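Local coordinates for protein arginase (RocF) (Helicobacter pylori, PDB 4G3H) that probably catalyses the manganese-dependent hydrolysis of L-arginine to urea and L-ornithine, at residues Y230-L235 with A276-E281; M1-L6 with L85-E90; E258-L263 with L299-L304. All coordinates share one frame; numbering follows the deposited sequence.

Interaction 1 of 3, residues Y230-L235 with A276-E281; sequences YLSLDL and AVEVTE. With MN (manganese (II) ion), chain E; MN (manganese (II) ion), chain F.
Strands 228-234 and 274-280 run parallel, and their ladder is tightest in the middle, where Leu233 N reaches Glu278 O at 2.6 Å and Leu233 O accepts Thr280 N at 2.8 Å. On one face Leu231 runs beside Val277 and Leu233 beside Val279, the members of each pair aimed in one direction; Leu233, Val277 and Val279 are compact aliphatic groups that suit a layer buried under helix 293-309. The other face carries the polar groups Ser232, Glu278 and Asp234 beside the Tyr230 ring and Ala276. Tyr230, with CG anti to the backbone N (chi1 179°), sends its ring across to Glu278, and its OH donates to Glu278 OE1 at only 2.5 Å, arriving 37° out of the carboxylate plane. Ser232 OG adds a weak, less certain bond to the same OE1; the Tyr230 hydroxyl probably eases any charge there. Toward the C-terminal ends the pairing slackens: Leu235 N meets Thr280 O at 3.3 Å, and Glu281, partly exposed, turns its carboxylate away to bond His91 N. Here Asp234 OD2 bridges the two manganese ions, at 2.5 Å from MN of chain E and 2.3 Å from MN of chain F. Asp116 joins both ions too, with His118, Asp120 and Asp236 completing the binuclear manganese site of an arginase, set at the carboxyl end of a parallel sheet.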
ATOM      1  N   TYR A 230       7.266   6.495   0.393  1.00 22.50           N
ATOM      2  CA  TYR A 230       5.901   6.023   0.591  1.00 21.52           C
ATOM      3  C   TYR A 230       5.998   4.548   0.999  1.00 20.04           C
ATOM      4  O   TYR A 230       6.614   3.746   0.290  1.00 18.33           O
ATOM      5  CB  TYR A 230       5.115   6.148  -0.723  1.00 23.43           C
ATOM      6  CG  TYR A 230       3.673   5.677  -0.663  1.00 23.54           C
ATOM      7  CD1 TYR A 230       2.639   6.553  -0.318  1.00 24.88           C
ATOM      8  CD2 TYR A 230       3.343   4.350  -0.955  1.00 24.07           C
ATOM      9  CE1 TYR A 230       1.304   6.114  -0.266  1.00 25.08           C
ATOM     10  CE2 TYR A 230       2.018   3.901  -0.904  1.00 25.57           C
ATOM     11  CZ  TYR A 230       1.005   4.786  -0.559  1.00 26.76           C
ATOM     12  OH  TYR A 230      -0.296   4.333  -0.505  1.00 25.56           O
ATOM     13  N   LEU A 231       5.421   4.190   2.145  1.00 23.40           N
ATOM     14  CA  LEU A 231       5.450   2.791   2.578  1.00 23.36           C
ATOM     15  C   LEU A 231       4.078   2.141   2.404  1.00 22.96           C
ATOM     16  O   LEU A 231       3.065   2.635   2.910  1.00 22.14           O
ATOM     17  CB  LEU A 231       5.894   2.655   4.043  1.00 12.98           C
ATOM     18  CG  LEU A 231       6.163   1.183   4.420  1.00 15.45           C
ATOM     19  CD1 LEU A 231       7.280   1.096   5.447  1.00 12.79           C
ATOM     20  CD2 LEU A 231       4.885   0.515   4.938  1.00 12.06           C
ATOM     21  N   SER A 232       4.055   1.031   1.675  1.00 19.59           N
ATOM     22  CA  SER A 232       2.815   0.310   1.438  1.00 20.26           C
ATOM     23  C   SER A 232       2.941  -1.096   2.008  1.00 18.85           C
ATOM     24  O   SER A 232       3.760  -1.890   1.550  1.00 20.51           O
ATOM     25  CB  SER A 232       2.516   0.249  -0.059  1.00 19.37           C
ATOM     26  OG  SER A 232       1.202  -0.220  -0.285  1.00 20.23           O
ATOM     27  N   LEU A 233       2.120  -1.396   3.008  1.00 15.31           N
ATOM     28  CA  LEU A 233       2.155  -2.694   3.667  1.00 16.34           C
ATOM     29  C   LEU A 233       0.922  -3.551   3.419  1.00 16.97           C
ATOM     30  O   LEU A 233      -0.199  -3.165   3.771  1.00 14.47           O
ATOM     31  CB  LEU A 233       2.334  -2.514   5.188  1.00 15.11           C
ATOM     32  CG  LEU A 233       1.991  -3.733   6.075  1.00 17.70           C
ATOM     33  CD1 LEU A 233       2.888  -4.912   5.715  1.00 14.50           C
ATOM     34  CD2 LEU A 233       2.142  -3.384   7.544  1.00 14.14           C
ATOM     35  N   ASP A 234       1.151  -4.725   2.832  1.00 18.95           N
ATOM     36  CA  ASP A 234       0.096  -5.701   2.557  1.00 20.73           C
ATOM     37  C   ASP A 234       0.295  -6.796   3.609  1.00 20.08           C
ATOM     38  O   ASP A 234       1.342  -7.437   3.650  1.00 21.24           O
ATOM     39  CB  ASP A 234       0.267  -6.294   1.154  1.00 17.97           C
ATOM     40  CG  ASP A 234      -0.843  -7.274   0.790  1.00 21.59           C
ATOM     41  OD1 ASP A 234      -1.392  -7.963   1.689  1.00 22.19           O
ATOM     42  OD2 ASP A 234      -1.161  -7.365  -0.411  1.00 20.95           O
ATOM     43  N   LEU A 235      -0.709  -7.019   4.446  1.00 19.68           N
ATOM     44  CA  LEU A 235      -0.604  -8.004   5.512  1.00 22.14           C
ATOM     45  C   LEU A 235      -0.294  -9.438   5.068  1.00 22.45           C
ATOM     46  O   LEU A 235       0.159 -10.252   5.874  1.00 20.70           O
ATOM     47  CB  LEU A 235      -1.880  -7.977   6.363  1.00 23.93           C
ATOM     48  CG  LEU A 235      -2.153  -6.649   7.092  1.00 25.47           C
ATOM     49  CD1 LEU A 235      -3.568  -6.651   7.655  1.00 24.34           C
ATOM     50  CD2 LEU A 235      -1.126  -6.435   8.205  1.00 23.28           C
ATOM     51  N   ALA A 276       4.169   8.917   4.160  1.00 23.28           N
ATOM     52  CA  ALA A 276       2.889   8.227   4.247  1.00 22.57           C
ATOM     53  C   ALA A 276       3.036   6.733   4.438  1.00 21.83           C
ATOM     54  O   ALA A 276       4.019   6.130   3.998  1.00 20.70           O
ATOM     55  CB  ALA A 276       2.040   8.506   2.999  1.00 15.99           C
ATOM     56  N   VAL A 277       2.055   6.143   5.117  1.00 20.61           N
ATOM     57  CA  VAL A 277       2.033   4.708   5.328  1.00 18.62           C
ATOM     58  C   VAL A 277       0.645   4.172   5.004  1.00 19.94           C
ATOM     59  O   VAL A 277      -0.375   4.702   5.467  1.00 18.96           O
ATOM     60  CB  VAL A 277       2.392   4.313   6.766  1.00 18.46           C
ATOM     61  CG1 VAL A 277       2.290   2.804   6.908  1.00 15.88           C
ATOM     62  CG2 VAL A 277       3.817   4.779   7.109  1.00 18.32           C
ATOM     63  N   GLU A 278       0.626   3.122   4.192  1.00 17.07           N
ATOM     64  CA  GLU A 278      -0.599   2.468   3.773  1.00 17.82           C
ATOM     65  C   GLU A 278      -0.574   1.024   4.282  1.00 19.37           C
ATOM     66  O   GLU A 278       0.410   0.306   4.066  1.00 19.33           O
ATOM     67  CB  GLU A 278      -0.675   2.464   2.240  1.00 19.88           C
ATOM     68  CG  GLU A 278      -1.901   1.781   1.646  1.00 22.02           C
ATOM     69  CD  GLU A 278      -1.684   1.337   0.203  1.00 26.32           C
ATOM     70  OE1 GLU A 278      -0.757   1.852  -0.457  1.00 28.37           O
ATOM     71  OE2 GLU A 278      -2.447   0.476  -0.279  1.00 27.13           O
ATOM     72  N   VAL A 279      -1.632   0.606   4.972  1.00 18.96           N
ATOM     73  CA  VAL A 279      -1.722  -0.775   5.460  1.00 19.33           C
ATOM     74  C   VAL A 279      -2.990  -1.294   4.812  1.00 18.90           C
ATOM     75  O   VAL A 279      -4.049  -0.679   4.919  1.00 20.62           O
ATOM     76  CB  VAL A 279      -1.812  -0.859   7.005  1.00 16.74           C
ATOM     77  CG1 VAL A 279      -1.890  -2.324   7.440  1.00 15.56           C
ATOM     78  CG2 VAL A 279      -0.586  -0.211   7.634  1.00 11.41           C
ATOM     79  N   THR A 280      -2.887  -2.427   4.133  1.00 20.58           N
ATOM     80  CA  THR A 280      -4.024  -2.934   3.384  1.00 20.17           C
ATOM     81  C   THR A 280      -4.215  -4.447   3.427  1.00 20.37           C
ATOM     82  O   THR A 280      -3.389  -5.183   3.962  1.00 19.42           O
ATOM     83  CB  THR A 280      -3.863  -2.500   1.909  1.00 20.77           C
ATOM     84  OG1 THR A 280      -5.083  -2.703   1.190  1.00 20.09           O
ATOM     85  CG2 THR A 280      -2.743  -3.313   1.254  1.00 17.81           C
ATOM     86  N   GLU A 281      -5.325  -4.891   2.843  1.00 21.93           N
ATOM     87  CA  GLU A 281      -5.675  -6.303   2.752  1.00 22.34           C
ATOM     88  C   GLU A 281      -5.966  -6.999   4.075  1.00 22.97           C
ATOM     89  O   GLU A 281      -5.499  -8.113   4.328  1.00 23.96           O
ATOM     90  CB  GLU A 281      -4.586  -7.069   1.989  1.00 23.65           C
ATOM     91  CG  GLU A 281      -4.420  -6.653   0.519  1.00 25.05           C
ATOM     92  CD  GLU A 281      -5.664  -6.913  -0.332  1.00 26.33           C
ATOM     93  OE1 GLU A 281      -6.493  -7.762   0.050  1.00 26.16           O
ATOM     94  OE2 GLU A 281      -5.808  -6.276  -1.396  1.00 24.61           O
TER
HETATM   95 MN    MN E 500      -0.684  -6.494  -2.681  1.00 32.17          MN
HETATM   96 MN    MN F 501      -0.488  -9.224  -1.645  1.00 28.33          MN

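Interaction 2 of 3, residues M1-L6 with L85-E90; sequences MILVGL and LILSSE
Leu3 and Leu87 cross obliquely on one face of the sheet, tip to tip, with CD1 of Leu3 3.7 Å from CD1 of Leu87. Leu3 puts its CG anti to the backbone N (chi1 173°), which swings CD1 over the neighbouring strand; the same methyl also lies 4.1 Å from CG of Leu85, so one branch fills the angle between two leucines. On the reverse face Val4 meets Ile86, CB of Val4 facing CG1 of Ile86 at 4.1 Å, and these beta-branched residues, well suited to extended backbone, pack against Met74 of helix 59-78. Leu28 of helix 16-30 covers Leu3 from the other side, giving the alpha/beta/alpha layering of the arginase fold, in whose parallel sheet strand 2-8 lies between 44-50 and 84-87. The backbone bonds are nearly straight at the start, Leu85 N donating to Ile2 O at 2.7 Å (172° at the hydrogen) and Val4 N to Leu85 O at 2.9 Å. Gly5, having no side chain, makes its bridge to Leu87 by backbone alone, flanked by the bond from Leu87 N to Val4 O at 2.9 Å. Beyond it Leu6 points its CB toward the partner segment, 3.6 Å from Ser88 O, while its CD2 approaches CG2 of Ile86 at 4.3 Å.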
ATOM      1  N   MET A   1      -1.906  13.505  13.419  1.00 18.93           N
ATOM      2  CA  MET A   1      -1.954  12.441  12.376  1.00 19.50           C
ATOM      3  C   MET A   1      -3.338  12.354  11.743  1.00 19.31           C
ATOM      4  O   MET A   1      -4.339  12.646  12.388  1.00 18.56           O
ATOM      5  CB  MET A   1      -1.586  11.087  12.990  1.00 24.39           C
ATOM      6  CG  MET A   1      -1.389   9.984  11.973  1.00 28.62           C
ATOM      7  SD  MET A   1      -0.675   8.485  12.690  1.00 36.71           S
ATOM      8  CE  MET A   1       0.910   9.092  13.230  1.00 26.67           C
ATOM      9  N   ILE A   2      -3.381  11.955  10.474  1.00 22.55           N
ATOM     10  CA  ILE A   2      -4.637  11.813   9.742  1.00 23.37           C
ATOM     11  C   ILE A   2      -4.886  10.332   9.437  1.00 22.75           C
ATOM     12  O   ILE A   2      -4.014   9.644   8.906  1.00 22.57           O
ATOM     13  CB  ILE A   2      -4.606  12.561   8.372  1.00 28.94           C
ATOM     14  CG1 ILE A   2      -4.205  14.030   8.558  1.00 30.01           C
ATOM     15  CG2 ILE A   2      -5.976  12.465   7.703  1.00 27.50           C
ATOM     16  CD1 ILE A   2      -5.192  14.846   9.363  1.00 30.73           C
ATOM     17  N   LEU A   3      -6.073   9.844   9.775  1.00 19.88           N
ATOM     18  CA  LEU A   3      -6.419   8.462   9.493  1.00 19.23           C
ATOM     19  C   LEU A   3      -7.395   8.456   8.322  1.00 19.94           C
ATOM     20  O   LEU A   3      -8.500   9.002   8.422  1.00 20.37           O
ATOM     21  CB  LEU A   3      -7.065   7.795  10.710  1.00 17.51           C
ATOM     22  CG  LEU A   3      -7.630   6.383  10.453  1.00 19.59           C
ATOM     23  CD1 LEU A   3      -6.525   5.423  10.026  1.00 12.82           C
ATOM     24  CD2 LEU A   3      -8.314   5.869  11.713  1.00 19.45           C
ATOM     25  N   VAL A   4      -6.973   7.855   7.213  1.00 19.19           N
ATOM     26  CA  VAL A   4      -7.804   7.772   6.016  1.00 17.44           C
ATOM     27  C   VAL A   4      -8.356   6.358   5.889  1.00 17.54           C
ATOM     28  O   VAL A   4      -7.605   5.384   5.914  1.00 18.20           O
ATOM     29  CB  VAL A   4      -6.995   8.111   4.735  1.00 15.28           C
ATOM     30  CG1 VAL A   4      -7.912   8.063   3.519  1.00 14.21           C
ATOM     31  CG2 VAL A   4      -6.350   9.494   4.862  1.00 15.35           C
ATOM     32  N   GLY A   5      -9.673   6.251   5.777  1.00 16.09           N
ATOM     33  CA  GLY A   5     -10.301   4.949   5.645  1.00 17.00           C
ATOM     34  C   GLY A   5     -11.024   4.846   4.312  1.00 18.34           C
ATOM     35  O   GLY A   5     -11.944   5.615   4.041  1.00 18.47           O
ATOM     36  N   LEU A   6     -10.596   3.909   3.473  1.00 18.93           N
ATOM     37  CA  LEU A   6     -11.220   3.711   2.164  1.00 18.81           C
ATOM     38  C   LEU A   6     -12.454   2.818   2.289  1.00 19.66           C
ATOM     39  O   LEU A   6     -12.472   1.867   3.075  1.00 17.51           O
ATOM     40  CB  LEU A   6     -10.229   3.067   1.191  1.00 16.08           C
ATOM     41  CG  LEU A   6      -9.139   3.901   0.491  1.00 20.65           C
ATOM     42  CD1 LEU A   6      -9.572   4.238  -0.917  1.00 19.79           C
ATOM     43  CD2 LEU A   6      -8.831   5.159   1.283  1.00 16.81           C
ATOM     44  N   LEU A  85      -2.077   8.057   7.843  1.00 20.01           N
ATOM     45  CA  LEU A  85      -2.087   6.604   7.970  1.00 18.45           C
ATOM     46  C   LEU A  85      -3.271   6.207   7.092  1.00 17.26           C
ATOM     47  O   LEU A  85      -4.411   6.580   7.367  1.00 17.53           O
ATOM     48  CB  LEU A  85      -2.323   6.173   9.418  1.00 14.79           C
ATOM     49  CG  LEU A  85      -2.519   4.663   9.575  1.00 13.27           C
ATOM     50  CD1 LEU A  85      -1.364   3.907   8.942  1.00 13.87           C
ATOM     51  CD2 LEU A  85      -2.644   4.328  11.043  1.00 14.32           C
ATOM     52  N   ILE A  86      -2.998   5.453   6.035  1.00 16.07           N
ATOM     53  CA  ILE A  86      -4.039   5.074   5.089  1.00 16.01           C
ATOM     54  C   ILE A  86      -4.447   3.600   5.061  1.00 17.28           C
ATOM     55  O   ILE A  86      -3.651   2.733   4.703  1.00 17.58           O
ATOM     56  CB  ILE A  86      -3.611   5.474   3.659  1.00 22.04           C
ATOM     57  CG1 ILE A  86      -3.192   6.945   3.643  1.00 22.36           C
ATOM     58  CG2 ILE A  86      -4.754   5.232   2.680  1.00 22.29           C
ATOM     59  CD1 ILE A  86      -2.323   7.304   2.476  1.00 24.61           C
ATOM     60  N   LEU A  87      -5.608   3.348   5.419  1.00 19.23           N
ATOM     61  CA  LEU A  87      -6.257   2.129   5.242  1.00 18.80           C
ATOM     62  C   LEU A  87      -6.997   1.975   3.946  1.00 17.59           C
ATOM     63  O   LEU A  87      -8.016   2.245   3.866  1.00 18.46           O
ATOM     64  CB  LEU A  87      -6.994   1.653   6.475  1.00 16.53           C
ATOM     65  CG  LEU A  87      -6.550   2.037   7.838  1.00 16.56           C
ATOM     66  CD1 LEU A  87      -7.343   1.991   8.807  1.00 17.21           C
ATOM     67  CD2 LEU A  87      -5.562   1.326   8.181  1.00 17.63           C
ATOM     68  N   SER A  88      -6.302   1.455   3.021  1.00 15.79           N
ATOM     69  CA  SER A  88      -6.603   1.278   1.675  1.00 16.69           C
ATOM     70  C   SER A  88      -7.683   0.309   1.212  1.00 16.57           C
ATOM     71  O   SER A  88      -8.029   0.364   0.258  1.00 13.83           O
ATOM     72  CB  SER A  88      -5.399   1.301   0.819  1.00 18.80           C
ATOM     73  OG  SER A  88      -4.754   0.243   0.782  1.00 19.12           O
ATOM     74  N   SER A  89      -7.983  -0.613   2.092  1.00 15.94           N
ATOM     75  CA  SER A  89      -8.811  -1.706   2.053  1.00 15.30           C
ATOM     76  C   SER A  89      -8.267  -2.790   1.170  1.00 17.42           C
ATOM     77  O   SER A  89      -7.962  -3.584   1.583  1.00 18.38           O
ATOM     78  CB  SER A  89     -10.211  -1.367   1.598  1.00 19.41           C
ATOM     79  OG  SER A  89     -11.097  -2.272   1.720  1.00 19.88           O
ATOM     80  N   GLU A  90      -8.130  -2.556  -0.056  1.00 17.73           N
ATOM     81  CA  GLU A  90      -7.579  -3.371  -1.036  1.00 21.94           C
ATOM     82  C   GLU A  90      -6.390  -2.827  -1.747  1.00 20.92           C
ATOM     83  O   GLU A  90      -6.395  -1.769  -1.984  1.00 19.88           O
ATOM     84  CB  GLU A  90      -8.664  -3.958  -1.934  1.00 39.81           C
ATOM     85  CG  GLU A  90      -9.437  -3.096  -2.710  1.00 47.12           C
ATOM     86  CD  GLU A  90     -10.543  -3.811  -3.467  1.00 54.92           C
ATOM     87  OE1 GLU A  90     -11.503  -4.330  -2.968  1.00 56.34           O
ATOM     88  OE2 GLU A  90     -10.493  -3.772  -4.605  1.00 56.10           O
TER

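Interaction 3 of 3, residues E258-L263 with L299-L304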
ATOM      1  N   GLU A 258       8.700 -11.033  13.077  1.00 19.84           N
ATOM      2  CA  GLU A 258       9.645 -10.652  12.044  1.00 22.21           C
ATOM      3  C   GLU A 258       9.156  -9.365  11.372  1.00 22.27           C
ATOM      4  O   GLU A 258       9.937  -8.430  11.174  1.00 21.55           O
ATOM      5  CB  GLU A 258       9.799 -11.786  11.023  1.00 21.61           C
ATOM      6  CG  GLU A 258      10.822 -12.829  11.449  1.00 25.58           C
ATOM      7  CD  GLU A 258      10.743 -14.119  10.647  1.00 27.14           C
ATOM      8  OE1 GLU A 258      11.672 -14.946  10.776  1.00 28.12           O
ATOM      9  OE2 GLU A 258       9.760 -14.312   9.899  1.00 27.36           O
ATOM     10  N   LEU A 259       7.864  -9.315  11.037  1.00 20.29           N
ATOM     11  CA  LEU A 259       7.279  -8.128  10.404  1.00 21.50           C
ATOM     12  C   LEU A 259       7.428  -6.922  11.324  1.00 21.97           C
ATOM     13  O   LEU A 259       7.815  -5.842  10.879  1.00 22.93           O
ATOM     14  CB  LEU A 259       5.789  -8.349  10.070  1.00 17.56           C
ATOM     15  CG  LEU A 259       5.014  -7.117   9.557  1.00 17.65           C
ATOM     16  CD1 LEU A 259       5.691  -6.551   8.317  1.00 18.28           C
ATOM     17  CD2 LEU A 259       3.590  -7.484   9.235  1.00 14.90           C
ATOM     18  N   LYS A 260       7.118  -7.108  12.607  1.00 22.48           N
ATOM     19  CA  LYS A 260       7.249  -6.030  13.590  1.00 24.68           C
ATOM     20  C   LYS A 260       8.684  -5.516  13.652  1.00 23.47           C
ATOM     21  O   LYS A 260       8.918  -4.314  13.751  1.00 24.35           O
ATOM     22  CB  LYS A 260       6.809  -6.514  14.980  1.00 26.28           C
ATOM     23  CG  LYS A 260       5.297  -6.465  15.192  1.00 30.04           C
ATOM     24  CD  LYS A 260       4.826  -7.468  16.237  1.00 35.12           C
ATOM     25  CE  LYS A 260       5.546  -7.319  17.562  1.00 38.19           C
ATOM     26  NZ  LYS A 260       5.070  -8.331  18.546  1.00 39.07           N
ATOM     27  N   GLN A 261       9.643  -6.433  13.595  1.00 21.56           N
ATOM     28  CA  GLN A 261      11.047  -6.055  13.626  1.00 23.30           C
ATOM     29  C   GLN A 261      11.432  -5.304  12.357  1.00 22.36           C
ATOM     30  O   GLN A 261      12.075  -4.255  12.424  1.00 21.32           O
ATOM     31  CB  GLN A 261      11.930  -7.294  13.779  1.00 32.86           C
ATOM     32  CG  GLN A 261      12.058  -7.767  15.210  1.00 37.08           C
ATOM     33  CD  GLN A 261      12.425  -9.229  15.304  1.00 40.98           C
ATOM     34  OE1 GLN A 261      13.352  -9.694  14.628  1.00 44.49           O
ATOM     35  NE2 GLN A 261      11.706  -9.967  16.148  1.00 33.91           N
ATOM     36  N   LEU A 262      11.043  -5.842  11.204  1.00 18.45           N
ATOM     37  CA  LEU A 262      11.365  -5.188   9.940  1.00 19.06           C
ATOM     38  C   LEU A 262      10.714  -3.811   9.891  1.00 19.18           C
ATOM     39  O   LEU A 262      11.353  -2.833   9.517  1.00 18.58           O
ATOM     40  CB  LEU A 262      10.887  -6.019   8.747  1.00 16.34           C
ATOM     41  CG  LEU A 262      11.131  -5.375   7.375  1.00 15.94           C
ATOM     42  CD1 LEU A 262      12.642  -5.313   7.094  1.00 12.03           C
ATOM     43  CD2 LEU A 262      10.425  -6.173   6.285  1.00 12.88           C
ATOM     44  N   LEU A 263       9.442  -3.737  10.268  1.00 21.43           N
ATOM     45  CA  LEU A 263       8.728  -2.466  10.260  1.00 22.85           C
ATOM     46  C   LEU A 263       9.384  -1.410  11.142  1.00 21.53           C
ATOM     47  O   LEU A 263       9.562  -0.268  10.724  1.00 23.28           O
ATOM     48  CB  LEU A 263       7.283  -2.668  10.717  1.00 31.16           C
ATOM     49  CG  LEU A 263       6.226  -2.764   9.620  1.00 33.60           C
ATOM     50  CD1 LEU A 263       4.854  -2.912  10.269  1.00 32.92           C
ATOM     51  CD2 LEU A 263       6.279  -1.510   8.741  1.00 31.46           C
ATOM     52  N   LEU A 299      -3.930  -4.601  14.924  1.00 20.64           N
ATOM     53  CA  LEU A 299      -3.995  -3.427  15.779  1.00 20.07           C
ATOM     54  C   LEU A 299      -2.623  -3.114  16.374  1.00 19.46           C
ATOM     55  O   LEU A 299      -2.278  -1.953  16.573  1.00 19.25           O
ATOM     56  CB  LEU A 299      -5.037  -3.634  16.885  1.00 21.77           C
ATOM     57  CG  LEU A 299      -6.476  -3.447  16.389  1.00 22.13           C
ATOM     58  CD1 LEU A 299      -7.470  -3.795  17.483  1.00 21.99           C
ATOM     59  CD2 LEU A 299      -6.660  -2.008  15.941  1.00 19.38           C
ATOM     60  N   GLU A 300      -1.839  -4.149  16.651  1.00 18.03           N
ATOM     61  CA  GLU A 300      -0.496  -3.951  17.188  1.00 19.60           C
ATOM     62  C   GLU A 300       0.416  -3.379  16.105  1.00 17.70           C
ATOM     63  O   GLU A 300       1.267  -2.536  16.385  1.00 18.66           O
ATOM     64  CB  GLU A 300       0.063  -5.268  17.725  1.00 34.88           C
ATOM     65  CG  GLU A 300      -0.562  -5.689  19.050  1.00 40.01           C
ATOM     66  CD  GLU A 300      -0.107  -7.060  19.516  1.00 44.35           C
ATOM     67  OE1 GLU A 300       1.113  -7.329  19.488  1.00 48.85           O
ATOM     68  OE2 GLU A 300      -0.972  -7.864  19.921  1.00 47.69           O
ATOM     69  N   ILE A 301       0.231  -3.833  14.869  1.00 21.21           N
ATOM     70  CA  ILE A 301       1.008  -3.324  13.741  1.00 20.80           C
ATOM     71  C   ILE A 301       0.717  -1.823  13.650  1.00 18.87           C
ATOM     72  O   ILE A 301       1.623  -0.998  13.502  1.00 17.46           O
ATOM     73  CB  ILE A 301       0.562  -3.970  12.403  1.00 25.08           C
ATOM     74  CG1 ILE A 301       0.655  -5.497  12.481  1.00 27.24           C
ATOM     75  CG2 ILE A 301       1.410  -3.433  11.257  1.00 22.12           C
ATOM     76  CD1 ILE A 301       2.053  -6.033  12.556  1.00 29.04           C
ATOM     77  N   LEU A 302      -0.564  -1.483  13.742  1.00 18.47           N
ATOM     78  CA  LEU A 302      -0.998  -0.091  13.668  1.00 20.79           C
ATOM     79  C   LEU A 302      -0.426   0.755  14.809  1.00 21.25           C
ATOM     80  O   LEU A 302       0.058   1.862  14.565  1.00 18.85           O
ATOM     81  CB  LEU A 302      -2.533  -0.016  13.634  1.00 17.24           C
ATOM     82  CG  LEU A 302      -3.266   0.053  12.274  1.00 21.66           C
ATOM     83  CD1 LEU A 302      -2.345  -0.315  11.107  1.00 17.68           C
ATOM     84  CD2 LEU A 302      -4.484  -0.860  12.312  1.00 18.32           C
ATOM     85  N   ASP A 303      -0.470   0.244  16.043  1.00 17.19           N
ATOM     86  CA  ASP A 303       0.093   0.979  17.182  1.00 17.68           C
ATOM     87  C   ASP A 303       1.567   1.280  16.933  1.00 16.99           C
ATOM     88  O   ASP A 303       2.041   2.381  17.197  1.00 16.33           O
ATOM     89  CB  ASP A 303       0.001   0.177  18.484  1.00 29.85           C
ATOM     90  CG  ASP A 303      -1.416  -0.005  18.968  1.00 35.79           C
ATOM     91  OD1 ASP A 303      -2.241   0.915  18.777  1.00 39.28           O
ATOM     92  OD2 ASP A 303      -1.699  -1.069  19.559  1.00 40.79           O
ATOM     93  N   LEU A 304       2.289   0.279  16.444  1.00 18.80           N
ATOM     94  CA  LEU A 304       3.706   0.421  16.159  1.00 20.39           C
ATOM     95  C   LEU A 304       3.955   1.515  15.117  1.00 20.32           C
ATOM     96  O   LEU A 304       4.851   2.342  15.274  1.00 19.96           O
ATOM     97  CB  LEU A 304       4.265  -0.920  15.677  1.00 25.59           C
ATOM     98  CG  LEU A 304       5.747  -1.033  15.322  1.00 28.36           C
ATOM     99  CD1 LEU A 304       6.176  -2.479  15.425  1.00 32.49           C
ATOM    100  CD2 LEU A 304       5.991  -0.512  13.927  1.00 31.93           C
TER
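Leu263 and Ile301 form the apolar centre, crossing at about a right angle so that CD1 of Leu263 presses on CG2 of Ile301 at 3.6 Å. The two belong to helices 256-269 and 293-309, neighbours in one helical layer of the alpha/beta/alpha arginase fold, and both side chains also reach Leu233 of strand 228-234, so the groove between the helices is floored by Leu233 of that strand. The short axes run almost parallel, 14° apart, but 10.8 Å from each other; that is a fairly wide spacing, and it is bridged by long branched side chains rather than by small residues in close backbone contact.

One turn before Leu263, Leu259 extends the same apolar stripe. Its CG is anti to the backbone N (chi1 173°), which brings the end of the side chain toward the other helix, and CD2 meets CD1 of Ile301 crosswise at 3.9 Å. Ile301 therefore uses two different branches, CG2 and CD1, to touch two leucines a turn apart. Leu304, one turn after Ile301, carries the packing outward: CD2 lies 4.1 Å from CB of Leu263, while CD1 sits 3.7 Å from the backbone O of Lys260 and also touches CG of that lysine.

Lys260 suits this border because its methylene groups can cover Leu304 while its amino group ends at the partly exposed edge. The chain bends at chi3 (55°), and its ammonium is salt-bridged to Asp257 of its own helix. Glu300, extended beyond CG on the facing helix, brings an opposite charge near it, probably a mild electrostatic attraction only, since NZ of Lys260, too far for a salt bridge, stays 4.2 Å from OE1 of Glu300.

All three contacts belong to one alpha/beta fold, with the manganese pair at the end of the sheet beside interaction 1. Interactions 1 and 2 share that sheet, strands 274-280 and 84-87 being neighbours: Val277 O lies 2.8 Å from Ile86 N, a probable hydrogen bond, and Glu278 OE2 lies 2.6 Å from Ser88 OG. Helix 256-269 of interaction 3 connects strands 228-234 and 274-280 of interaction 1 as a beta-alpha-beta unit, and packs on their apolar side, Leu233 CD2 lying 3.9 Å from Leu263 CD1. Interaction 1 alone ligates the metal; the side chain of Ser88 in interaction 2 is about 9 Å from a manganese ion and that of Leu259 in interaction 3 about 12 Å.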